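Local coordinates for protein xylan esterase 1 (Thermoanaerobacterium sp. 'JW/SL YS485', PDB 3FCY) that probably removes acetyl groups from acetylated xylan and related esters, as a calcium-binding family 7 carbohydrate esterase of the alpha/beta-hydrolase fold, at residues A[109-115]-A[201-207]; A[130-135]-A[341-345]. One frame throughout, in Å; residues are numbered along the deposited sequence.

Interaction 1 (A[109-115]-A[201-207])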
loop_
_atom_site.group_PDB
_atom_site.type_symbol
_atom_site.label_atom_id
_atom_site.label_comp_id
_atom_site.label_asym_id
_atom_site.label_seq_id
_atom_site.Cartn_x
_atom_site.Cartn_y
_atom_site.Cartn_z
ATOM N N PRO A 109 0.246 -47.608 -6.595
ATOM C CA PRO A 109 1.085 -46.409 -6.503
ATOM C C PRO A 109 0.872 -45.626 -5.216
ATOM O O PRO A 109 -0.110 -45.830 -4.495
ATOM C CB PRO A 109 0.674 -45.595 -7.734
ATOM C CG PRO A 109 0.183 -46.640 -8.696
ATOM C CD PRO A 109 -0.611 -47.545 -7.790
ATOM N N ALA A 110 1.803 -44.722 -4.937
ATOM C CA ALA A 110 1.721 -43.877 -3.758
ATOM C C ALA A 110 2.187 -42.479 -4.138
ATOM O O ALA A 110 3.026 -42.304 -5.029
ATOM C CB ALA A 110 2.596 -44.440 -2.637
ATOM N N LEU A 111 1.619 -41.482 -3.473
ATOM C CA LEU A 111 1.985 -40.097 -3.715
ATOM C C LEU A 111 2.412 -39.478 -2.391
ATOM O O LEU A 111 1.747 -39.669 -1.373
ATOM C CB LEU A 111 0.796 -39.313 -4.281
ATOM C CG LEU A 111 0.961 -37.781 -4.342
ATOM C CD1 LEU A 111 2.001 -37.401 -5.388
ATOM C CD2 LEU A 111 -0.376 -37.137 -4.687
ATOM N N ILE A 112 3.526 -38.753 -2.405
ATOM C CA ILE A 112 4.006 -38.081 -1.204
ATOM C C ILE A 112 3.960 -36.574 -1.456
ATOM O O ILE A 112 4.655 -36.059 -2.335
ATOM C CB ILE A 112 5.459 -38.475 -0.858
ATOM C CG1 ILE A 112 5.581 -39.998 -0.732
ATOM C CG2 ILE A 112 5.865 -37.823 0.464
ATOM C CD1 ILE A 112 7.018 -40.483 -0.521
ATOM N N ARG A 113 3.128 -35.871 -0.695
ATOM C CA ARG A 113 3.002 -34.425 -0.846
ATOM C C ARG A 113 3.848 -33.670 0.173
ATOM O O ARG A 113 3.993 -34.096 1.321
ATOM C CB ARG A 113 1.537 -33.991 -0.688
ATOM C CG ARG A 113 0.684 -34.108 -1.937
ATOM C CD ARG A 113 -0.732 -33.614 -1.640
ATOM N NE ARG A 113 -1.530 -33.383 -2.843
ATOM C CZ ARG A 113 -1.305 -32.406 -3.719
ATOM N NH1 ARG A 113 -0.298 -31.559 -3.534
ATOM N NH2 ARG A 113 -2.096 -32.263 -4.776
ATOM N N PHE A 114 4.406 -32.548 -0.270
ATOM C CA PHE A 114 5.221 -31.683 0.575
ATOM C C PHE A 114 4.557 -30.307 0.544
ATOM O O PHE A 114 4.050 -29.881 -0.495
ATOM C CB PHE A 114 6.655 -31.649 0.045
ATOM C CG PHE A 114 7.340 -32.991 0.105
ATOM C CD1 PHE A 114 7.514 -33.640 1.329
ATOM C CD2 PHE A 114 7.784 -33.619 -1.057
ATOM C CE1 PHE A 114 8.121 -34.898 1.397
ATOM C CE2 PHE A 114 8.395 -34.882 -1.003
ATOM C CZ PHE A 114 8.562 -35.521 0.227
ATOM N N HIS A 115 4.560 -29.614 1.678
ATOM C CA HIS A 115 3.874 -28.330 1.776
ATOM C C HIS A 115 4.698 -27.056 1.653
ATOM O O HIS A 115 5.933 -27.077 1.659
ATOM C CB HIS A 115 3.088 -28.288 3.088
ATOM C CG HIS A 115 3.957 -28.263 4.309
ATOM N ND1 HIS A 115 4.704 -27.160 4.666
ATOM C CD2 HIS A 115 4.221 -29.214 5.238
ATOM C CE1 HIS A 115 5.391 -27.433 5.762
ATOM N NE2 HIS A 115 5.116 -28.673 6.130
ATOM N N ARG A 201 6.388 -47.465 -8.125
ATOM C CA ARG A 201 5.301 -46.587 -8.551
ATOM C C ARG A 201 5.029 -45.493 -7.508
ATOM O O ARG A 201 3.898 -45.328 -7.043
ATOM C CB ARG A 201 4.034 -47.421 -8.793
ATOM C CG ARG A 201 4.208 -48.564 -9.813
ATOM C CD ARG A 201 2.945 -49.419 -9.929
ATOM N NE ARG A 201 3.161 -50.643 -10.709
ATOM C CZ ARG A 201 3.068 -50.733 -12.036
ATOM N NH1 ARG A 201 2.754 -49.669 -12.768
ATOM N NH2 ARG A 201 3.292 -51.896 -12.634
ATOM N N VAL A 202 6.071 -44.754 -7.139
ATOM C CA VAL A 202 5.940 -43.687 -6.147
ATOM C C VAL A 202 6.222 -42.315 -6.752
ATOM O O VAL A 202 7.218 -42.124 -7.448
ATOM C CB VAL A 202 6.904 -43.902 -4.943
ATOM C CG1 VAL A 202 6.829 -42.710 -3.990
ATOM C CG2 VAL A 202 6.538 -45.179 -4.197
ATOM N N GLY A 203 5.327 -41.369 -6.482
ATOM C CA GLY A 203 5.487 -40.017 -6.982
ATOM C C GLY A 203 5.491 -39.018 -5.836
ATOM O O GLY A 203 4.963 -39.295 -4.754
ATOM N N VAL A 204 6.097 -37.858 -6.064
ATOM C CA VAL A 204 6.156 -36.810 -5.049
ATOM C C VAL A 204 5.678 -35.513 -5.689
ATOM O O VAL A 204 5.880 -35.294 -6.886
ATOM C CB VAL A 204 7.593 -36.637 -4.493
ATOM C CG1 VAL A 204 8.097 -37.969 -3.941
ATOM C CG2 VAL A 204 8.525 -36.135 -5.577
ATOM N N MET A 205 5.056 -34.650 -4.890
ATOM C CA MET A 205 4.514 -33.405 -5.414
ATOM C C MET A 205 4.378 -32.309 -4.361
ATOM O O MET A 205 4.242 -32.588 -3.172
ATOM C CB MET A 205 3.146 -33.702 -6.038
ATOM C CG MET A 205 2.334 -32.499 -6.466
ATOM S SD MET A 205 0.847 -33.027 -7.360
ATOM C CE MET A 205 0.056 -33.993 -6.114
ATOM N N GLY A 206 4.411 -31.058 -4.815
ATOM C CA GLY A 206 4.268 -29.940 -3.907
ATOM C C GLY A 206 4.481 -28.590 -4.565
ATOM O O GLY A 206 5.134 -28.494 -5.611
ATOM N N PRO A 207 3.909 -27.523 -3.982
ATOM C CA PRO A 207 4.053 -26.169 -4.525
ATOM C C PRO A 207 5.047 -25.345 -3.697
ATOM O O PRO A 207 5.157 -25.530 -2.488
ATOM C CB PRO A 207 2.636 -25.625 -4.426
ATOM C CG PRO A 207 2.209 -26.159 -3.065
ATOM C CD PRO A 207 2.762 -27.594 -3.053
#
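Met-205 lays its terminal methyl over one face of the Arg-113 guanidinium, where strands 109-114 and 202-207 run parallel. The CE atom stands 3.0 Å above that plane, offset toward the rim, and approaches Arg-113 NH2 to 3.1 Å. With CG of Met-205 anti to the backbone N and the chain bent at chi3 (60°), the methyl swings back across the neighbouring strand, where it also meets Leu-111 CD2 at 3.5 Å; the side chains pack most tightly here, although Arg-113 is partly exposed beyond the methyl. The other Leu-111 branch, CD1, lies against the backbone of Gly-203, 3.6 Å from Gly-203 O. Five backbone hydrogen bonds join the strands: Ala-110 N to Arg-201 O, Gly-203 N to Ala-110 O, Ile-112 N to Gly-203 O, Met-205 N to Ile-112 O and Phe-114 N to Met-205 O. The pair belongs to the central sheet of an alpha/beta hydrolase, and the end of strand 202-207 carries Gly-206, the first glycine of a probable GxSxG nucleophile elbow that continues through Ser-208, the predicted nucleophile. A side chain at Gly-206 would run into Phe-114 O. The face bearing Ala-110, Ile-112, Val-202 and Val-204 is buried: Ile-112 CD1 reaches Val-202 CG1 at 4.1 Å, and the Phe-114 ring leans on Val-204 at a slant. Helix 176-192, through Val-191, and helix 209-220, through Cys-217, cover this layer. At Arg-201 and Pro-207, by contrast, the contact is partly open to solvent. The first carbons of Arg-201 run alongside the ring of Pro-109, its CB 3.9 Å from Pro-109 CG, before the extended chain leads away from strand 109-114. Its guanidinium is spent on other partners: NE forms a salt bridge with Asp-198, NH1 bonds to Leu-344 O and NH2 to Ser-346 OG.

Interaction 2 (A[130-135]-A[341-345]). With CA (calcium ion), chain D.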
loop_
_atom_site.group_PDB
_atom_site.type_symbol
_atom_site.label_atom_id
_atom_site.label_comp_id
_atom_site.label_asym_id
_atom_site.label_seq_id
_atom_site.Cartn_x
_atom_site.Cartn_y
_atom_site.Cartn_z
ATOM N N TYR A 130 -6.628 -38.392 -4.733
ATOM C CA TYR A 130 -5.736 -39.425 -5.252
ATOM C C TYR A 130 -6.082 -40.790 -4.659
ATOM O O TYR A 130 -5.804 -41.828 -5.265
ATOM C CB TYR A 130 -4.268 -39.083 -4.978
ATOM C CG TYR A 130 -3.708 -38.096 -5.975
ATOM C CD1 TYR A 130 -3.848 -36.721 -5.779
ATOM C CD2 TYR A 130 -3.077 -38.539 -7.140
ATOM C CE1 TYR A 130 -3.373 -35.808 -6.718
ATOM C CE2 TYR A 130 -2.600 -37.638 -8.088
ATOM C CZ TYR A 130 -2.752 -36.272 -7.869
ATOM O OH TYR A 130 -2.272 -35.370 -8.789
ATOM N N VAL A 131 -6.690 -40.797 -3.477
ATOM C CA VAL A 131 -7.088 -42.058 -2.865
ATOM C C VAL A 131 -8.196 -42.628 -3.754
ATOM O O VAL A 131 -8.318 -43.841 -3.913
ATOM C CB VAL A 131 -7.619 -41.856 -1.419
ATOM C CG1 VAL A 131 -8.177 -43.171 -0.873
ATOM C CG2 VAL A 131 -6.489 -41.363 -0.514
ATOM N N ALA A 132 -8.997 -41.741 -4.339
ATOM C CA ALA A 132 -10.072 -42.165 -5.232
ATOM C C ALA A 132 -9.462 -42.926 -6.407
ATOM O O ALA A 132 -10.107 -43.789 -7.004
ATOM C CB ALA A 132 -10.849 -40.957 -5.745
ATOM N N ALA A 133 -8.214 -42.597 -6.730
ATOM C CA ALA A 133 -7.510 -43.240 -7.830
ATOM C C ALA A 133 -6.777 -44.492 -7.363
ATOM O O ALA A 133 -6.012 -45.084 -8.121
ATOM C CB ALA A 133 -6.525 -42.263 -8.462
ATOM N N GLY A 134 -7.007 -44.884 -6.112
ATOM C CA GLY A 134 -6.371 -46.079 -5.582
ATOM C C GLY A 134 -4.965 -45.891 -5.037
ATOM O O GLY A 134 -4.281 -46.869 -4.734
ATOM N N PHE A 135 -4.531 -44.640 -4.912
ATOM C CA PHE A 135 -3.199 -44.335 -4.393
ATOM C C PHE A 135 -3.166 -44.313 -2.873
ATOM O O PHE A 135 -4.180 -44.060 -2.222
ATOM C CB PHE A 135 -2.738 -42.934 -4.811
ATOM C CG PHE A 135 -2.109 -42.848 -6.168
ATOM C CD1 PHE A 135 -0.938 -42.111 -6.340
ATOM C CD2 PHE A 135 -2.717 -43.410 -7.287
ATOM C CE1 PHE A 135 -0.381 -41.926 -7.609
ATOM C CE2 PHE A 135 -2.171 -43.234 -8.564
ATOM C CZ PHE A 135 -1.000 -42.486 -8.723
ATOM N N MET A 341 0.444 -38.097 -12.744
ATOM C CA MET A 341 0.641 -39.059 -11.664
ATOM C C MET A 341 -0.032 -40.390 -11.973
ATOM O O MET A 341 0.490 -41.447 -11.619
ATOM C CB MET A 341 0.108 -38.505 -10.335
ATOM C CG MET A 341 1.046 -37.499 -9.664
ATOM S SD MET A 341 2.664 -38.225 -9.258
ATOM C CE MET A 341 3.543 -36.802 -8.625
ATOM N N LEU A 342 -1.189 -40.336 -12.628
ATOM C CA LEU A 342 -1.910 -41.551 -12.985
ATOM C C LEU A 342 -1.058 -42.427 -13.899
ATOM O O LEU A 342 -1.328 -43.619 -14.053
ATOM C CB LEU A 342 -3.251 -41.208 -13.647
ATOM C CG LEU A 342 -4.317 -40.725 -12.652
ATOM C CD1 LEU A 342 -5.578 -40.266 -13.380
ATOM C CD2 LEU A 342 -4.638 -41.864 -11.683
ATOM N N GLU A 343 -0.025 -41.834 -14.494
ATOM C CA GLU A 343 0.899 -42.572 -15.355
ATOM C C GLU A 343 1.680 -43.605 -14.533
ATOM O O GLU A 343 2.456 -44.376 -15.081
ATOM C CB GLU A 343 1.903 -41.616 -16.021
ATOM C CG GLU A 343 1.373 -40.830 -17.220
ATOM C CD GLU A 343 2.391 -39.819 -17.756
ATOM O OE1 GLU A 343 3.613 -40.082 -17.686
ATOM O OE2 GLU A 343 1.965 -38.763 -18.263
ATOM N N LEU A 344 1.507 -43.610 -13.214
ATOM C CA LEU A 344 2.224 -44.575 -12.381
ATOM C C LEU A 344 1.648 -45.990 -12.525
ATOM O O LEU A 344 2.348 -46.977 -12.302
ATOM C CB LEU A 344 2.199 -44.134 -10.910
ATOM C CG LEU A 344 3.090 -42.919 -10.619
ATOM C CD1 LEU A 344 2.838 -42.395 -9.206
ATOM C CD2 LEU A 344 4.554 -43.316 -10.803
ATOM N N TYR A 345 0.374 -46.079 -12.888
ATOM C CA TYR A 345 -0.290 -47.370 -13.080
ATOM C C TYR A 345 0.154 -47.945 -14.410
ATOM O O TYR A 345 0.672 -47.225 -15.226
ATOM C CB TYR A 345 -1.799 -47.189 -13.135
ATOM C CG TYR A 345 -2.463 -47.123 -11.792
ATOM C CD1 TYR A 345 -3.056 -45.945 -11.343
ATOM C CD2 TYR A 345 -2.541 -48.258 -10.984
ATOM C CE1 TYR A 345 -3.718 -45.898 -10.121
ATOM C CE2 TYR A 345 -3.202 -48.225 -9.762
ATOM C CZ TYR A 345 -3.789 -47.042 -9.340
ATOM O OH TYR A 345 -4.456 -47.007 -8.142
HETATM CA CA CA D . 1.503 -45.753 -17.101
HETATM O O HOH W 1 -1.102 -45.035 -17.566
#
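The hydroxyl of Tyr-345 donates to Ala-133 O, a very short bond as modelled (2.5 Å), with the acceptor near the plane of the phenol ring. Phe-135 CE2 meets Tyr-345 CE1 at 3.5 Å, the two rings inclined at 72°. CG of Phe-135 lies anti to the carbonyl carbon (chi1 -84°), which carries the ring in among Met-341, Leu-344 and Tyr-345: CE1 touches Leu-344 CD1 (3.6 Å), while Met-341 O lies at the ring edge, 3.4 Å from CZ. Nearby, Tyr-130 CE2 abuts Met-341 CB and Ala-133 CB abuts Leu-342 CD2. With an alanine in place of Phe-135, the space between Leu-344 CD1 and the Tyr-345 ring is likely to be left unfilled and the phenol less braced. Further out, a Schellman motif with Gly-134 at C-prime (Phe-135 N to Tyr-130 O, Gly-134 N to Val-131 O) ends helix 128-131 and probably helps to set the Ala-133 carbonyl. A type I turn runs from Leu-342 to Tyr-345 at the C-terminal end of the chain, where calcium binds Glu-343 O, Tyr-345 O and a water. The ion probably steadies this turn, whose tyrosine supplies the one hydrogen bond across a contact made mostly of apolar side chains.

In the fold
From the N terminus, strand 108-114 comes first, then helix 128-131 with its closing turn, then strand 202-207, and finally the end of helix 333-342. Interaction 1 closes a loop of 85 residues between two neighbouring strands of the central sheet. Interaction 2 opens inside that loop and closes a far longer one, of 205 residues, near the C terminus, so the two cross rather than nest. They also touch in space: they meet at Pro-109 and Tyr-345 and where Met-341 CE packs near Val-204 O. Together they tie the C-terminal helix and its calcium site to the starting end of the two strands.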